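Local coordinates for fimbriae-associated protein Fap1 (Streptococcus parasanguinis, PDB 3RGU) that probably serves as a fimbrial adhesin of the cell wall in oral biofilm formation, here as the helical alpha subdomain of its major non-repeat unit, at residues M34-A38 with L95-T99; L41-A45 with L102-L106. One frame throughout, in Å; residues are numbered along the deposited sequence.

In the fold
The modelled chain is an all-helical bundle of three helices. Helix 32-50 comes first, helix 54-79 turns back along it, and helix 85-109 returns in roughly the direction of the first. Both contacts join the first helix to the third, and each closes a long loop that takes in all of helix 54-79. Contact 1 (34-38 with 95-99) lies near the centre of the chain. Contact 2 (41-45 with 102-106) lies about 10 Å further on, centre to centre. Their segments alternate along the sequence, so the loops cross rather than nest. The two contacts also touch, with Thr99 O lying 3.4 Å from Leu41 CD1.

Contact 1 (M34-A38 with L95-T99); sequences MISEA and LGNNT
Met34 and Leu95 fill one end of this contact, and Ala38 and Thr99 fill the other. Met34 CG is anti to the backbone N (chi1 -167°), which carries Met34 CG over to Leu95 CD2 at 3.8 Å. The two side chains lie alongside with their ends pointing opposite ways.

The packed side faces helix 54-79 and is built from the buried residues Ile35, Ala38, Leu95 and Thr99. Leu95 CD2 meets Ile35 CG1 at 4.0 Å, with the two side chains nearly perpendicular. Ala38 CB lies 3.5 Å from Thr99 OG1 and 4.1 Å from Leu95 CD1. Helix 54-79 covers this part: Ile35 touches Ile78, Ala38 touches Leu71 and Leu95 touches Thr74.

The other side is more open. Here the bend of Met34 at chi2 turns its SD to Gly96 CA, 3.7 Å away. Gly96 has no side chain, and the sulfur lies directly against its backbone. At the rim, exposed Glu37 brings OE2 to 4.1 Å from Thr99 CG2, a marginal contact.

Thr99 is buried, and its OG1 has a partner in its own helix. Thr99 OG1 donates to Leu95 O at 2.9 Å, tilted 33° from the carbonyl plane, while Thr99 N reaches the same oxygen from the opposite face. The hydroxyl oxygen still packs against the Ala38 methyl. The contact therefore rests on apolar packing, with its one hydroxyl satisfied within its own helix.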
loop_
_atom_site.group_PDB
_atom_site.type_symbol
_atom_site.label_atom_id
_atom_site.label_comp_id
_atom_site.label_asym_id
_atom_site.label_seq_id
_atom_site.Cartn_x
_atom_site.Cartn_y
_atom_site.Cartn_z
ATOM N N MET A 34 -5.252 5.921 4.764
ATOM C CA MET A 34 -4.149 5.072 4.339
ATOM C C MET A 34 -4.562 4.347 3.074
ATOM O O MET A 34 -3.781 4.204 2.128
ATOM C CB MET A 34 -3.813 4.066 5.439
ATOM C CG MET A 34 -2.503 3.328 5.257
ATOM S SD MET A 34 -1.066 4.415 5.070
ATOM C CE MET A 34 -1.173 5.483 6.518
ATOM N N ILE A 35 -5.807 3.889 3.064
ATOM C CA ILE A 35 -6.379 3.254 1.890
ATOM C C ILE A 35 -6.287 4.120 0.634
ATOM O O ILE A 35 -5.872 3.639 -0.409
ATOM C CB ILE A 35 -7.827 2.806 2.133
ATOM C CG1 ILE A 35 -7.814 1.476 2.871
ATOM C CG2 ILE A 35 -8.559 2.639 0.822
ATOM C CD1 ILE A 35 -9.144 1.068 3.413
ATOM N N SER A 36 -6.646 5.390 0.721
ATOM C CA SER A 36 -6.601 6.202 -0.473
ATOM C C SER A 36 -5.155 6.588 -0.815
ATOM O O SER A 36 -4.818 6.827 -1.968
ATOM C CB SER A 36 -7.515 7.410 -0.332
ATOM O OG SER A 36 -6.976 8.335 0.584
ATOM N N GLU A 37 -4.283 6.597 0.175
ATOM C CA GLU A 37 -2.874 6.831 -0.099
ATOM C C GLU A 37 -2.229 5.635 -0.813
ATOM O O GLU A 37 -1.416 5.793 -1.737
ATOM C CB GLU A 37 -2.155 7.120 1.206
ATOM C CG GLU A 37 -0.729 7.614 1.073
ATOM C CD GLU A 37 -0.066 7.816 2.442
ATOM O OE1 GLU A 37 -0.790 7.859 3.471
ATOM O OE2 GLU A 37 1.183 7.927 2.493
ATOM N N ALA A 38 -2.608 4.436 -0.385
ATOM C CA ALA A 38 -2.059 3.219 -0.951
ATOM C C ALA A 38 -2.445 3.101 -2.403
ATOM O O ALA A 38 -1.608 2.751 -3.232
ATOM C CB ALA A 38 -2.551 2.032 -0.201
ATOM N N LEU A 95 -0.663 -2.168 6.278
ATOM C CA LEU A 95 -0.924 -1.434 5.057
ATOM C C LEU A 95 -0.024 -0.205 4.979
ATOM O O LEU A 95 0.483 0.128 3.906
ATOM C CB LEU A 95 -2.399 -1.037 4.921
ATOM C CG LEU A 95 -2.697 -0.275 3.612
ATOM C CD1 LEU A 95 -2.479 -1.157 2.371
ATOM C CD2 LEU A 95 -4.097 0.335 3.599
ATOM N N GLY A 96 0.182 0.448 6.119
ATOM C CA GLY A 96 1.035 1.624 6.188
ATOM C C GLY A 96 2.465 1.277 5.836
ATOM O O GLY A 96 3.082 1.955 5.019
ATOM N N ASN A 97 2.978 0.205 6.439
ATOM C CA ASN A 97 4.355 -0.231 6.229
ATOM C C ASN A 97 4.621 -0.599 4.791
ATOM O O ASN A 97 5.663 -0.251 4.239
ATOM C CB ASN A 97 4.694 -1.426 7.133
ATOM C CG ASN A 97 4.847 -1.037 8.606
ATOM O OD1 ASN A 97 5.264 0.086 8.943
ATOM N ND2 ASN A 97 4.513 -1.976 9.490
ATOM N N ASN A 98 3.673 -1.308 4.188
ATOM C CA ASN A 98 3.758 -1.650 2.779
ATOM C C ASN A 98 3.775 -0.423 1.890
ATOM O O ASN A 98 4.624 -0.327 1.011
ATOM C CB ASN A 98 2.639 -2.600 2.381
ATOM C CG ASN A 98 2.934 -4.025 2.780
ATOM O OD1 ASN A 98 3.983 -4.312 3.356
ATOM N ND2 ASN A 98 2.011 -4.932 2.483
ATOM N N THR A 99 2.849 0.505 2.138
ATOM C CA THR A 99 2.766 1.780 1.426
ATOM C C THR A 99 4.073 2.550 1.613
ATOM O O THR A 99 4.621 3.096 0.658
ATOM C CB THR A 99 1.618 2.633 1.976
ATOM O OG1 THR A 99 0.373 1.996 1.684
ATOM C CG2 THR A 99 1.592 3.975 1.338
#

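Contact 2 (L41-A45 with L102-L106); sequences LNDMA and LGNEL
The two helical segments run in nearly the same direction, their axes 10.5 Å apart at 32°, with Leu41 opposite Gly103 and Ala45 opposite Leu106. Leu41 reaches across with three of its carbons. Leu41 CB lies 3.6 Å from Leu102 CD2. Leu41 CD1 meets the backbone of Gly103, 3.8 Å from Gly103 N. Leu41 CD2 meets Leu106 CD1 at 4.1 Å. One branch of Leu41 thus rests on the glycine backbone, and the other points to Leu106. Leu41 and Leu106 meet at a slant.

Leu102 takes the inner side. With chi1 at -177° its side chain points CG away from its own N, and the two methyls spread over different residues of the first helix. Leu102 CD1 goes to Ala45 CB at 4.1 Å. Leu102 CD2 touches both Leu41 CB and, in another direction, Asn42 OD1.

This is helix-helix packing within a three-helix bundle, where the first and third helices run side by side and the antiparallel helix 54-79 completes the core. Leu102 touches Ser63 of that helix. Asn42 is buried. It touches Leu64 and Thr67, and its ND2 makes a weak hydrogen bond to Gln68 OE1 on the same middle helix. The Asn42 side chain stands roughly perpendicular to that of Leu102.

Leu106 closes the other end. Leu106 CD2 approaches Ala45 CA at 4.2 Å. Toward the surface, Met44 adds a thin contact. Met44 CB lies 4.3 Å from Leu106 CD1, while beyond CB the Met44 chain turns off from helix 85-109.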
loop_
_atom_site.group_PDB
_atom_site.type_symbol
_atom_site.label_atom_id
_atom_site.label_comp_id
_atom_site.label_asym_id
_atom_site.label_seq_id
_atom_site.Cartn_x
_atom_site.Cartn_y
_atom_site.Cartn_z
ATOM N N LEU A 41 -0.271 5.486 -4.640
ATOM C CA LEU A 41 1.067 4.982 -4.891
ATOM C C LEU A 41 1.035 3.797 -5.814
ATOM O O LEU A 41 1.881 3.663 -6.683
ATOM C CB LEU A 41 1.748 4.585 -3.599
ATOM C CG LEU A 41 2.309 5.702 -2.727
ATOM C CD1 LEU A 41 3.285 5.060 -1.804
ATOM C CD2 LEU A 41 3.013 6.764 -3.535
ATOM N N ASN A 42 0.051 2.930 -5.619
ATOM C CA ASN A 42 -0.118 1.762 -6.471
ATOM C C ASN A 42 -0.341 2.129 -7.942
ATOM O O ASN A 42 0.236 1.503 -8.835
ATOM C CB ASN A 42 -1.264 0.881 -5.960
ATOM C CG ASN A 42 -0.824 -0.091 -4.872
ATOM O OD1 ASN A 42 0.282 -0.000 -4.352
ATOM N ND2 ASN A 42 -1.692 -1.035 -4.537
ATOM N N ASP A 43 -1.183 3.139 -8.178
ATOM C CA ASP A 43 -1.368 3.718 -9.503
ATOM C C ASP A 43 -0.040 4.245 -10.052
ATOM O O ASP A 43 0.382 3.872 -11.153
ATOM C CB ASP A 43 -2.412 4.826 -9.453
ATOM C CG ASP A 43 -3.824 4.285 -9.284
ATOM O OD1 ASP A 43 -4.050 3.104 -9.614
ATOM O OD2 ASP A 43 -4.720 5.029 -8.828
ATOM N N MET A 44 0.638 5.082 -9.273
ATOM C CA MET A 44 1.927 5.604 -9.698
ATOM C C MET A 44 2.899 4.504 -10.052
ATOM O O MET A 44 3.675 4.644 -10.978
ATOM C CB MET A 44 2.554 6.505 -8.633
ATOM C CG MET A 44 1.718 7.709 -8.288
ATOM S SD MET A 44 1.067 8.540 -9.749
ATOM C CE MET A 44 2.601 9.169 -10.459
ATOM N N ALA A 45 2.864 3.411 -9.311
ATOM C CA ALA A 45 3.873 2.401 -9.491
ATOM C C ALA A 45 3.593 1.645 -10.774
ATOM O O ALA A 45 4.515 1.299 -11.523
ATOM C CB ALA A 45 3.886 1.471 -8.306
ATOM N N LEU A 102 6.839 0.953 -0.636
ATOM C CA LEU A 102 6.585 1.240 -2.028
ATOM C C LEU A 102 7.051 2.642 -2.353
ATOM O O LEU A 102 7.622 2.873 -3.417
ATOM C CB LEU A 102 5.096 1.128 -2.311
ATOM C CG LEU A 102 4.631 1.326 -3.751
ATOM C CD1 LEU A 102 5.308 0.322 -4.687
ATOM C CD2 LEU A 102 3.108 1.220 -3.822
ATOM N N GLY A 103 6.815 3.570 -1.428
ATOM C CA GLY A 103 7.307 4.944 -1.552
ATOM C C GLY A 103 8.811 4.981 -1.750
ATOM O O GLY A 103 9.308 5.568 -2.709
ATOM N N ASN A 104 9.540 4.322 -0.861
ATOM C CA ASN A 104 10.993 4.346 -0.944
ATOM C C ASN A 104 11.485 3.704 -2.217
ATOM O O ASN A 104 12.471 4.152 -2.792
ATOM C CB ASN A 104 11.642 3.684 0.273
ATOM C CG ASN A 104 11.218 4.326 1.583
ATOM O OD1 ASN A 104 11.057 3.634 2.585
ATOM N ND2 ASN A 104 11.031 5.648 1.581
ATOM N N GLU A 105 10.787 2.662 -2.655
ATOM C CA GLU A 105 11.127 1.988 -3.895
ATOM C C GLU A 105 10.973 2.965 -5.060
ATOM O O GLU A 105 11.850 3.066 -5.922
ATOM C CB GLU A 105 10.247 0.759 -4.090
ATOM C CG GLU A 105 10.579 -0.055 -5.328
ATOM C CD GLU A 105 11.991 -0.621 -5.314
ATOM O OE1 GLU A 105 12.473 -1.035 -4.236
ATOM O OE2 GLU A 105 12.616 -0.660 -6.394
ATOM N N LEU A 106 9.867 3.702 -5.059
ATOM C CA LEU A 106 9.611 4.703 -6.083
ATOM C C LEU A 106 10.671 5.806 -6.119
ATOM O O LEU A 106 11.130 6.197 -7.195
ATOM C CB LEU A 106 8.220 5.302 -5.907
ATOM C CG LEU A 106 7.087 4.506 -6.536
ATOM C CD1 LEU A 106 5.754 5.099 -6.106
ATOM C CD2 LEU A 106 7.212 4.478 -8.056
#